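Long-range contact in adhesin LabA (Helicobacter pylori, PDB 6GMM), which probably attaches the bacterium to the gastric mucosa as an adhesin that recognises the LacdiNAc glycan: residues A[60-74]-A[349-361]. Residues are numbered along the deposited sequence; the frame is centred on the assembly and turned at random.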
loop_
_atom_site.group_PDB
_atom_site.type_symbol
_atom_site.label_atom_id
_atom_site.label_comp_id
_atom_site.label_asym_id
_atom_site.label_seq_id
_atom_site.Cartn_x
_atom_site.Cartn_y
_atom_site.Cartn_z
ATOM N N GLN A 60 -5.764 -7.174 0.408
ATOM C CA GLN A 60 -4.748 -8.049 -0.197
ATOM C C GLN A 60 -3.355 -7.536 0.116
ATOM O O GLN A 60 -2.461 -8.350 0.273
ATOM C CB GLN A 60 -4.912 -8.179 -1.716
ATOM C CG GLN A 60 -6.279 -8.691 -2.143
ATOM C CD GLN A 60 -6.479 -10.102 -1.675
ATOM O OE1 GLN A 60 -5.650 -10.975 -1.928
ATOM N NE2 GLN A 60 -7.556 -10.341 -0.941
ATOM N N ALA A 61 -3.155 -6.204 0.246
ATOM C CA ALA A 61 -1.791 -5.715 0.574
ATOM C C ALA A 61 -1.338 -6.212 1.925
ATOM O O ALA A 61 -0.191 -6.654 2.060
ATOM C CB ALA A 61 -1.705 -4.193 0.506
ATOM N N VAL A 62 -2.258 -6.179 2.916
ATOM C CA VAL A 62 -2.043 -6.647 4.282
ATOM C C VAL A 62 -1.690 -8.103 4.195
ATOM O O VAL A 62 -0.601 -8.476 4.617
ATOM C CB VAL A 62 -3.300 -6.438 5.164
ATOM C CG1 VAL A 62 -3.120 -7.062 6.555
ATOM C CG2 VAL A 62 -3.659 -4.966 5.279
ATOM N N LEU A 63 -2.584 -8.920 3.594
ATOM C CA LEU A 63 -2.394 -10.363 3.419
ATOM C C LEU A 63 -1.004 -10.740 2.898
ATOM O O LEU A 63 -0.373 -11.627 3.463
ATOM C CB LEU A 63 -3.484 -10.909 2.482
ATOM C CG LEU A 63 -4.587 -11.737 3.159
ATOM C CD1 LEU A 63 -5.261 -10.960 4.306
ATOM C CD2 LEU A 63 -5.629 -12.202 2.126
ATOM N N LEU A 64 -0.502 -10.053 1.869
ATOM C CA LEU A 64 0.834 -10.398 1.356
ATOM C C LEU A 64 1.903 -10.075 2.348
ATOM O O LEU A 64 2.804 -10.874 2.488
ATOM C CB LEU A 64 1.136 -9.714 0.001
ATOM C CG LEU A 64 2.391 -10.216 -0.758
ATOM C CD1 LEU A 64 2.348 -11.696 -0.980
ATOM C CD2 LEU A 64 2.575 -9.452 -2.089
ATOM N N ALA A 65 1.822 -8.936 3.049
ATOM C CA ALA A 65 2.830 -8.608 4.068
ATOM C C ALA A 65 2.845 -9.678 5.149
ATOM O O ALA A 65 3.930 -10.125 5.513
ATOM C CB ALA A 65 2.561 -7.236 4.687
ATOM N N LEU A 66 1.659 -10.167 5.593
ATOM C CA LEU A 66 1.594 -11.195 6.662
ATOM C C LEU A 66 2.155 -12.552 6.211
ATOM O O LEU A 66 3.078 -13.083 6.846
ATOM C CB LEU A 66 0.161 -11.329 7.222
ATOM C CG LEU A 66 -0.497 -10.052 7.753
ATOM C CD1 LEU A 66 -1.911 -10.314 8.177
ATOM C CD2 LEU A 66 0.301 -9.418 8.897
ATOM N N ASN A 67 1.641 -13.084 5.088
ATOM C CA ASN A 67 2.112 -14.335 4.495
ATOM C C ASN A 67 3.597 -14.232 4.193
ATOM O O ASN A 67 4.326 -15.201 4.371
ATOM C CB ASN A 67 1.355 -14.632 3.211
ATOM C CG ASN A 67 -0.067 -15.080 3.438
ATOM O OD1 ASN A 67 -0.372 -15.835 4.363
ATOM N ND2 ASN A 67 -0.976 -14.631 2.591
ATOM N N ALA A 68 4.071 -13.080 3.748
ATOM C CA ALA A 68 5.508 -13.007 3.482
ATOM C C ALA A 68 6.335 -12.975 4.776
ATOM O O ALA A 68 7.425 -13.552 4.795
ATOM C CB ALA A 68 5.843 -11.847 2.560
ATOM N N ALA A 69 5.800 -12.399 5.880
ATOM C CA ALA A 69 6.577 -12.403 7.133
ATOM C C ALA A 69 6.601 -13.808 7.752
ATOM O O ALA A 69 7.674 -14.296 8.105
ATOM C CB ALA A 69 6.043 -11.388 8.115
ATOM N N ALA A 70 5.425 -14.482 7.816
ATOM C CA ALA A 70 5.291 -15.841 8.332
ATOM C C ALA A 70 6.062 -16.825 7.443
ATOM O O ALA A 70 6.732 -17.717 7.953
ATOM C CB ALA A 70 3.822 -16.239 8.418
ATOM N N GLY A 71 5.965 -16.653 6.139
ATOM C CA GLY A 71 6.648 -17.500 5.165
ATOM C C GLY A 71 8.164 -17.487 5.297
ATOM O O GLY A 71 8.779 -18.548 5.192
ATOM N N LEU A 72 8.799 -16.292 5.526
ATOM C CA LEU A 72 10.265 -16.242 5.677
ATOM C C LEU A 72 10.638 -17.113 6.879
ATOM O O LEU A 72 11.448 -18.020 6.735
ATOM C CB LEU A 72 10.845 -14.817 5.815
ATOM C CG LEU A 72 12.404 -14.690 5.838
ATOM C CD1 LEU A 72 13.010 -14.932 4.464
ATOM C CD2 LEU A 72 12.854 -13.305 6.326
ATOM N N TRP A 73 9.955 -16.891 8.022
ATOM C CA TRP A 73 10.160 -17.625 9.251
ATOM C C TRP A 73 9.957 -19.107 9.029
ATOM O O TRP A 73 10.825 -19.873 9.424
ATOM C CB TRP A 73 9.232 -17.101 10.346
ATOM C CG TRP A 73 9.334 -17.845 11.651
ATOM C CD1 TRP A 73 8.348 -18.557 12.264
ATOM C CD2 TRP A 73 10.499 -17.976 12.484
ATOM N NE1 TRP A 73 8.803 -19.070 13.456
ATOM C CE2 TRP A 73 10.119 -18.730 13.616
ATOM C CE3 TRP A 73 11.803 -17.444 12.432
ATOM C CZ2 TRP A 73 11.017 -19.037 14.648
ATOM C CZ3 TRP A 73 12.684 -17.738 13.459
ATOM C CH2 TRP A 73 12.298 -18.550 14.538
ATOM N N GLN A 74 8.868 -19.516 8.354
ATOM C CA GLN A 74 8.641 -20.937 8.078
ATOM C C GLN A 74 9.709 -21.558 7.192
ATOM O O GLN A 74 10.059 -22.712 7.401
ATOM C CB GLN A 74 7.281 -21.199 7.434
ATOM C CG GLN A 74 6.114 -21.092 8.400
ATOM C CD GLN A 74 4.786 -20.940 7.690
ATOM O OE1 GLN A 74 4.703 -20.762 6.477
ATOM N NE2 GLN A 74 3.702 -21.039 8.428
ATOM N N ALA A 349 -1.702 -19.533 7.271
ATOM C CA ALA A 349 -0.759 -18.495 6.839
ATOM C C ALA A 349 0.616 -18.978 6.418
ATOM O O ALA A 349 1.072 -20.023 6.871
ATOM C CB ALA A 349 -0.606 -17.458 7.944
ATOM N N GLY A 350 1.297 -18.170 5.611
ATOM C CA GLY A 350 2.676 -18.443 5.230
ATOM C C GLY A 350 3.012 -18.797 3.801
ATOM O O GLY A 350 2.260 -18.503 2.860
ATOM N N CYS A 351 4.188 -19.443 3.658
ATOM C CA CYS A 351 4.864 -19.822 2.414
ATOM C C CYS A 351 4.009 -20.643 1.451
ATOM O O CYS A 351 4.273 -20.609 0.249
ATOM C CB CYS A 351 6.184 -20.517 2.727
ATOM S SG CYS A 351 6.073 -21.710 4.086
ATOM N N ALA A 352 2.959 -21.322 1.951
ATOM C CA ALA A 352 2.046 -22.109 1.111
ATOM C C ALA A 352 1.150 -21.208 0.245
ATOM O O ALA A 352 0.668 -21.636 -0.815
ATOM C CB ALA A 352 1.165 -22.964 1.995
ATOM N N TYR A 353 0.870 -19.989 0.737
ATOM C CA TYR A 353 -0.052 -19.057 0.085
ATOM C C TYR A 353 0.574 -17.722 -0.298
ATOM O O TYR A 353 -0.161 -16.788 -0.559
ATOM C CB TYR A 353 -1.294 -18.855 0.996
ATOM C CG TYR A 353 -1.991 -20.164 1.293
ATOM C CD1 TYR A 353 -2.818 -20.767 0.347
ATOM C CD2 TYR A 353 -1.775 -20.832 2.489
ATOM C CE1 TYR A 353 -3.422 -21.999 0.592
ATOM C CE2 TYR A 353 -2.354 -22.080 2.736
ATOM C CZ TYR A 353 -3.176 -22.660 1.781
ATOM O OH TYR A 353 -3.784 -23.869 2.008
ATOM N N VAL A 354 1.915 -17.615 -0.347
ATOM C CA VAL A 354 2.567 -16.346 -0.714
ATOM C C VAL A 354 2.345 -16.034 -2.201
ATOM O O VAL A 354 1.903 -14.930 -2.538
ATOM C CB VAL A 354 4.061 -16.331 -0.292
ATOM C CG1 VAL A 354 4.851 -15.248 -1.010
ATOM C CG2 VAL A 354 4.202 -16.170 1.219
ATOM N N GLY A 355 2.609 -17.030 -3.049
ATOM C CA GLY A 355 2.477 -16.959 -4.504
ATOM C C GLY A 355 1.109 -16.571 -5.037
ATOM O O GLY A 355 1.014 -15.754 -5.955
ATOM N N GLU A 356 0.044 -17.164 -4.482
ATOM C CA GLU A 356 -1.325 -16.859 -4.880
ATOM C C GLU A 356 -1.764 -15.492 -4.333
ATOM O O GLU A 356 -2.560 -14.814 -4.978
ATOM C CB GLU A 356 -2.312 -17.981 -4.486
ATOM C CG GLU A 356 -2.502 -18.190 -2.986
ATOM C CD GLU A 356 -3.748 -18.953 -2.572
ATOM O OE1 GLU A 356 -4.687 -18.307 -2.049
ATOM O OE2 GLU A 356 -3.773 -20.197 -2.736
ATOM N N THR A 357 -1.232 -15.071 -3.162
ATOM C CA THR A 357 -1.616 -13.771 -2.610
ATOM C C THR A 357 -1.079 -12.618 -3.487
ATOM O O THR A 357 -1.843 -11.683 -3.753
ATOM C CB THR A 357 -1.260 -13.656 -1.129
ATOM O OG1 THR A 357 -1.901 -14.733 -0.428
ATOM C CG2 THR A 357 -1.700 -12.310 -0.524
ATOM N N VAL A 358 0.185 -12.722 -4.002
ATOM C CA VAL A 358 0.763 -11.692 -4.880
ATOM C C VAL A 358 -0.077 -11.603 -6.169
ATOM O O VAL A 358 -0.388 -10.499 -6.610
ATOM C CB VAL A 358 2.306 -11.767 -5.120
ATOM C CG1 VAL A 358 2.712 -12.998 -5.919
ATOM C CG2 VAL A 358 2.819 -10.492 -5.801
ATOM N N THR A 359 -0.550 -12.745 -6.683
ATOM C CA THR A 359 -1.440 -12.790 -7.845
ATOM C C THR A 359 -2.749 -12.091 -7.500
ATOM O O THR A 359 -3.137 -11.192 -8.234
ATOM C CB THR A 359 -1.645 -14.234 -8.317
ATOM O OG1 THR A 359 -0.382 -14.722 -8.767
ATOM C CG2 THR A 359 -2.672 -14.352 -9.446
ATOM N N ASN A 360 -3.393 -12.453 -6.366
ATOM C CA ASN A 360 -4.654 -11.832 -5.926
ATOM C C ASN A 360 -4.533 -10.343 -5.659
ATOM O O ASN A 360 -5.476 -9.621 -5.934
ATOM C CB ASN A 360 -5.240 -12.564 -4.727
ATOM C CG ASN A 360 -5.700 -13.957 -5.070
ATOM O OD1 ASN A 360 -5.677 -14.380 -6.236
ATOM N ND2 ASN A 360 -6.119 -14.709 -4.063
ATOM N N LEU A 361 -3.364 -9.869 -5.199
ATOM C CA LEU A 361 -3.129 -8.439 -4.970
ATOM C C LEU A 361 -2.971 -7.693 -6.294
ATOM O O LEU A 361 -3.632 -6.654 -6.491
ATOM C CB LEU A 361 -1.913 -8.226 -4.039
ATOM C CG LEU A 361 -1.375 -6.793 -3.858
ATOM C CD1 LEU A 361 -2.413 -5.851 -3.246
ATOM C CD2 LEU A 361 -0.159 -6.798 -2.992
HETATM O O HOH W 1 -5.876 -13.704 -1.498
HETATM O O HOH W 2 1.468 -22.680 7.973
#
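L64 and T357 interlock as knobs into holes where two nearly antiparallel helices of the helical adhesin exodomain pack. The axes of segments 60-74 and 354-361 approach to 9.0 Å, with N-to-C directions 159° apart. L64 sits among V354, T357, V358 and L361. Its CG lies anti to the backbone N, which carries it toward the other helix, and chi2 (55°) splits the two methyls between their partners. CD2 meets V358 CB at 3.8 Å and also touches L361, while CD1 rests on the carbonyl oxygen of V354. L361 CD1 packs on Q60 CB at 3.7 Å.

T357 fills the reciprocal hole between Q60, L63, L64 and N67. Its methyl CG2 comes within 3.5 Å of L64 N. Its hydroxyl turns back and donates to Y353 O at 2.7 Å, so this N-cap carbonyl takes both OG1 and N of T357.

N67 ties helix 57-76 to the loop that leads into helix 354-366. Its OD1 accepts G350 N at 3.1 Å in a nearly straight bond (170°), and its CB packs against V354 CG2. One turn on, G71 lets the loop come close: its CA is 3.5 Å from C351 N. A disulfide ties C351 to C326. Q74 NE2 bonds A349 O and also Y138. At the other end, Q60 NE2 bonds K53 O, and one water links Q60 OE1 to N360 ND2, 2.8 Å from each.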